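Local coordinates for protein transcriptional regulator, AraC family (Pseudomonas putida, PDB 3GRA) that probably regulates transcription by sequence-specific DNA binding, and is represented here by its DJ-1/PfpI-like domain rather than its helix-turn-helix DNA-binding part, at residues 74-79 with 105-110; 88-93 with 111-116. All blocks are in the same frame, centred on the assembly; numbering follows the deposited sequence.

Contact 1: 74-79 with 105-110; sequences LLVVCG and GGLWNG
In the beta-alpha-beta unit that runs from strand 74-78 through helix 90-100 to strand 103-107, Val-77 bonds to both Gly-105 and Leu-107 across two neighbouring parallel strands. The axes of 74-78 and 105-107 approach to 4.2 Å and diverge by 28°. Val-77 N donates almost linearly to Gly-105 O at 2.7 Å, and Val-77 O takes Leu-107 N at 2.9 Å, with Gly-105 N to Leu-75 O extending the series at one end. At the other, Gly-79 N reaches Leu-107 O at 3.2 Å. That same oxygen is gripped from the opposite face of its carbonyl plane by Gly-110 N, which ties the strand end to the turn.

Val-76, Cys-78 and Leu-107 share one face of the sheet. Leu-107 CG lies beside its own backbone N (chi1 -52°), 4.0 Å from Val-76 CG1, while its CD1 meets Cys-78 SG at 3.7 Å; helix 161-176 covers this leucine. Val-77 points to the other face, against Leu-94 of helix 90-100.

Around the turn, glycines permit close backbone approach: a beta carbon on Gly-110 would fall 2.1 Å from Val-77 O. Asn-109 OD1 sits 3.6 Å from Gly-79 CA, buried and without a polar partner in the model, whereas its ND2 is bonded to Gly-80 O and Gln-131 OE1. Trp-108 lays its CB against Gly-79 O, and its ring stacks with His-128. Its positive phi (68°), at a sharp turn between strand 103-107 and helix 110-117, matches the strand-turn-helix geometry of the nucleophile elbow in the DJ-1/PfpI and class I glutamine amidotransferase fold, with tryptophan apparently at the position where the enzymes of that fold usually carry their cysteine.

Contact 2: 88-93 with 111-116; sequences PELDRL and AWFLGR. With MG (magnesium ion), chain E; EDO (1,2-ethanediol), chain D.
Asp-91 and Arg-116 bring the start of helix 90-100 and helix 110-117 to their nearest backbone approach, 6.7 Å between CA atoms, and Leu-90 and Phe-113 follow at 7.2 Å. Side chains therefore bridge the gap. Arg-116 NE donates to Asp-91 OD1 at 2.8 Å (154° at the hydrogen), meeting it on the syn side, while NH2 adds a weak bond to the same oxygen. Carboxylate and guanidinium planes stand 74° apart, so the salt bridge is not a flat two-pronged pair. The bend at chi3 (64°) turns NE towards the acid, and NH1 is hydrogen-bonded to Lys-86 O, in the loop leading into 88-93.

Asp-91 OD2 binds the magnesium ion at 2.1 Å, with five waters completing its shell; one of these waters donates to Pro-88 O. Deeper in, Leu-90 CD1 rests 3.6 Å from Phe-113 CD1, and Trp-112 CE3 lies over the centre of the phenylalanine ring.

An alanine in place of Arg-116 would probably leave Asp-91 OD1 without its cationic mate and its carboxylate freer to turn beside the metal. One carboxylate thus serves two cations through separate oxygens, an arrangement likely to favour its ionised form.

From the N terminus the segments come in the order 74-79, 88-93, 105-110 and 111-116, so the two contacts cross. Contact 1 closes a loop of 25 residues that contains helix 90-100, bringing strands 74-78 and 103-107 together near the centre of the chain. Contact 2 starts within that loop and closes its own, 17 residues long, just beyond 105-110, joining helix 90-100 to helix 110-117 nearer the surface. Leu-114 links the two: its CD1 lies 3.6 Å from Val-77 CG2, and its CD2 3.5 Å from Gly-105 C. Helix 110-117 thus packs on both strands of contact 1, while contact 2 carries the connection out to the magnesium-binding start of helix 90-100.

Contact 1: 74-79 with 105-110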
# COMPACT_ATOMS: atom_id res chain seq x y z
N LEU A 74 6.12 -19.15 0.26
CA LEU A 74 5.94 -18.26 1.41
C LEU A 74 4.56 -17.63 1.53
O LEU A 74 4.06 -17.00 0.60
CB LEU A 74 6.99 -17.15 1.36
CG LEU A 74 6.89 -15.98 2.35
CD1 LEU A 74 7.21 -16.44 3.77
CD2 LEU A 74 7.85 -14.88 1.92
N LEU A 75 3.95 -17.82 2.69
CA LEU A 75 2.63 -17.28 2.99
C LEU A 75 2.86 -16.22 4.05
O LEU A 75 3.34 -16.53 5.14
CB LEU A 75 1.72 -18.39 3.53
CG LEU A 75 0.24 -18.05 3.78
CD1 LEU A 75 -0.39 -17.53 2.50
CD2 LEU A 75 -0.49 -19.31 4.24
N VAL A 76 2.49 -14.99 3.73
CA VAL A 76 2.65 -13.86 4.63
C VAL A 76 1.32 -13.32 5.18
O VAL A 76 0.38 -13.05 4.42
CB VAL A 76 3.38 -12.71 3.92
CG1 VAL A 76 3.80 -11.65 4.94
CG2 VAL A 76 4.60 -13.24 3.17
N VAL A 77 1.24 -13.17 6.50
CA VAL A 77 0.04 -12.64 7.12
C VAL A 77 0.24 -11.13 7.30
O VAL A 77 1.16 -10.67 8.00
CB VAL A 77 -0.24 -13.27 8.51
CG1 VAL A 77 -1.54 -12.68 9.07
CG2 VAL A 77 -0.35 -14.78 8.39
N CYS A 78 -0.63 -10.37 6.64
CA CYS A 78 -0.56 -8.93 6.70
C CYS A 78 -1.63 -8.36 7.62
O CYS A 78 -2.84 -8.53 7.39
CB CYS A 78 -0.70 -8.33 5.30
SG CYS A 78 0.50 -8.98 4.13
N GLY A 79 -1.16 -7.70 8.67
CA GLY A 79 -2.05 -7.09 9.63
C GLY A 79 -1.89 -5.59 9.65
O GLY A 79 -1.31 -5.00 8.73
N GLY A 105 5.35 -15.78 7.10
CA GLY A 105 5.67 -14.40 7.44
C GLY A 105 4.54 -13.54 7.99
O GLY A 105 3.38 -13.96 8.03
N GLY A 106 4.91 -12.33 8.42
CA GLY A 106 3.95 -11.39 8.98
C GLY A 106 4.42 -9.94 8.94
O GLY A 106 5.57 -9.64 9.27
N LEU A 107 3.52 -9.04 8.53
CA LEU A 107 3.83 -7.60 8.46
C LEU A 107 3.00 -6.86 9.50
O LEU A 107 1.84 -7.23 9.75
CB LEU A 107 3.52 -7.05 7.05
CG LEU A 107 4.14 -7.82 5.85
CD1 LEU A 107 3.70 -7.15 4.55
CD2 LEU A 107 5.69 -7.85 5.95
N TRP A 108 3.59 -5.83 10.09
CA TRP A 108 2.97 -5.03 11.14
C TRP A 108 2.80 -5.89 12.40
O TRP A 108 3.68 -5.87 13.26
CB TRP A 108 1.62 -4.46 10.69
CG TRP A 108 1.17 -3.32 11.57
CD1 TRP A 108 0.49 -3.42 12.76
CD2 TRP A 108 1.46 -1.93 11.40
NE1 TRP A 108 0.35 -2.18 13.34
CE2 TRP A 108 0.94 -1.25 12.53
CE3 TRP A 108 2.12 -1.19 10.40
CZ2 TRP A 108 1.07 0.14 12.69
CZ3 TRP A 108 2.25 0.20 10.56
CH2 TRP A 108 1.72 0.84 11.70
N ASN A 109 1.71 -6.63 12.52
CA ASN A 109 1.52 -7.53 13.67
C ASN A 109 1.18 -8.95 13.26
O ASN A 109 0.75 -9.75 14.08
CB ASN A 109 0.46 -7.02 14.65
CG ASN A 109 -0.85 -6.70 13.97
OD1 ASN A 109 -1.32 -7.46 13.12
ND2 ASN A 109 -1.44 -5.57 14.34
N GLY A 110 1.39 -9.27 11.99
CA GLY A 110 1.09 -10.62 11.53
C GLY A 110 1.82 -11.68 12.34
O GLY A 110 1.37 -12.82 12.44

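Contact 2: 88-93 with 111-116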
# COMPACT_ATOMS: atom_id res chain seq x y z
N PRO A 88 -9.44 -17.30 14.04
CA PRO A 88 -8.99 -18.55 14.65
C PRO A 88 -8.56 -19.62 13.65
O PRO A 88 -7.74 -20.48 13.97
CB PRO A 88 -10.20 -19.00 15.47
CG PRO A 88 -11.35 -18.37 14.74
CD PRO A 88 -10.82 -16.99 14.45
N GLU A 89 -9.12 -19.57 12.45
CA GLU A 89 -8.78 -20.55 11.42
C GLU A 89 -7.30 -20.53 11.06
O GLU A 89 -6.73 -21.55 10.63
CB GLU A 89 -9.59 -20.27 10.16
CG GLU A 89 -9.38 -18.86 9.63
CD GLU A 89 -10.34 -18.48 8.55
OE1 GLU A 89 -10.41 -19.20 7.54
OE2 GLU A 89 -11.04 -17.46 8.71
N LEU A 90 -6.68 -19.36 11.22
CA LEU A 90 -5.26 -19.21 10.85
C LEU A 90 -4.34 -20.14 11.61
O LEU A 90 -3.28 -20.49 11.14
CB LEU A 90 -4.82 -17.76 11.07
CG LEU A 90 -5.49 -16.73 10.18
CD1 LEU A 90 -5.01 -15.33 10.56
CD2 LEU A 90 -5.18 -17.02 8.72
N ASP A 91 -4.78 -20.58 12.79
CA ASP A 91 -3.94 -21.48 13.60
C ASP A 91 -3.57 -22.80 12.94
O ASP A 91 -2.39 -23.08 12.84
CB ASP A 91 -4.54 -21.72 14.96
CG ASP A 91 -4.47 -20.49 15.85
OD1 ASP A 91 -3.86 -19.51 15.41
OD2 ASP A 91 -5.03 -20.50 16.97
N ARG A 92 -4.54 -23.61 12.52
CA ARG A 92 -4.21 -24.88 11.89
C ARG A 92 -3.75 -24.65 10.46
O ARG A 92 -2.93 -25.41 9.93
CB ARG A 92 -5.38 -25.86 11.93
CG ARG A 92 -6.73 -25.17 12.01
CD ARG A 92 -7.84 -26.18 12.22
NE ARG A 92 -9.13 -25.59 11.91
CZ ARG A 92 -9.61 -25.46 10.67
NH1 ARG A 92 -8.91 -25.89 9.63
NH2 ARG A 92 -10.79 -24.88 10.49
N LEU A 93 -4.23 -23.58 9.83
CA LEU A 93 -3.83 -23.27 8.46
C LEU A 93 -2.32 -23.01 8.40
O LEU A 93 -1.62 -23.50 7.51
CB LEU A 93 -4.57 -22.03 7.96
CG LEU A 93 -4.21 -21.54 6.55
CD1 LEU A 93 -4.75 -22.51 5.52
CD2 LEU A 93 -4.82 -20.16 6.34
N ALA A 111 2.95 -11.31 12.94
CA ALA A 111 3.70 -12.25 13.73
C ALA A 111 2.87 -12.68 14.93
O ALA A 111 3.05 -13.78 15.46
CB ALA A 111 5.01 -11.65 14.18
N TRP A 112 1.94 -11.83 15.36
CA TRP A 112 1.09 -12.23 16.49
C TRP A 112 0.36 -13.54 16.10
O TRP A 112 0.28 -14.47 16.90
CB TRP A 112 0.05 -11.14 16.80
CG TRP A 112 -0.77 -11.45 18.02
CD1 TRP A 112 -0.41 -11.24 19.32
CD2 TRP A 112 -2.08 -12.03 18.05
NE1 TRP A 112 -1.42 -11.67 20.16
CE2 TRP A 112 -2.45 -12.15 19.40
CE3 TRP A 112 -2.97 -12.47 17.06
CZ2 TRP A 112 -3.69 -12.69 19.80
CZ3 TRP A 112 -4.19 -13.00 17.45
CH2 TRP A 112 -4.54 -13.11 18.81
N PHE A 113 -0.13 -13.60 14.87
CA PHE A 113 -0.87 -14.76 14.35
C PHE A 113 0.02 -15.98 14.19
O PHE A 113 -0.39 -17.10 14.48
CB PHE A 113 -1.53 -14.38 13.03
CG PHE A 113 -2.61 -13.34 13.17
CD1 PHE A 113 -3.88 -13.69 13.61
CD2 PHE A 113 -2.36 -12.00 12.87
CE1 PHE A 113 -4.88 -12.72 13.74
CE2 PHE A 113 -3.35 -11.04 13.00
CZ PHE A 113 -4.62 -11.40 13.44
N LEU A 114 1.23 -15.77 13.70
CA LEU A 114 2.18 -16.87 13.56
C LEU A 114 2.50 -17.35 14.98
O LEU A 114 2.75 -18.53 15.21
CB LEU A 114 3.45 -16.39 12.87
CG LEU A 114 3.42 -16.24 11.35
CD1 LEU A 114 2.13 -15.58 10.89
CD2 LEU A 114 4.65 -15.43 10.91
N GLY A 115 2.50 -16.42 15.92
CA GLY A 115 2.79 -16.76 17.30
C GLY A 115 1.72 -17.67 17.91
O GLY A 115 2.03 -18.72 18.47
N ARG A 116 0.46 -17.25 17.77
CA ARG A 116 -0.66 -18.02 18.30
C ARG A 116 -0.75 -19.39 17.64
O ARG A 116 -1.17 -20.37 18.26
CB ARG A 116 -1.97 -17.26 18.06
CG ARG A 116 -3.20 -17.89 18.71
CD ARG A 116 -4.45 -17.13 18.32
NE ARG A 116 -4.68 -17.23 16.88
CZ ARG A 116 -5.57 -16.51 16.20
NH1 ARG A 116 -6.32 -15.61 16.82
NH2 ARG A 116 -5.69 -16.69 14.89
MG MG E . -6.42 -20.97 18.43
C1 EDO D . -11.37 -22.05 13.33
O1 EDO D . -10.73 -23.30 13.05
C2 EDO D . -12.68 -21.99 12.53
O2 EDO D . -12.81 -23.20 11.77
O HOH W 1 -8.04 -21.01 17.14
O HOH W 2 -8.13 -22.33 19.43
O HOH W 3 -7.25 -19.19 18.84
O HOH W 4 -5.36 -20.78 20.16
O HOH W 5 -5.85 -23.03 17.97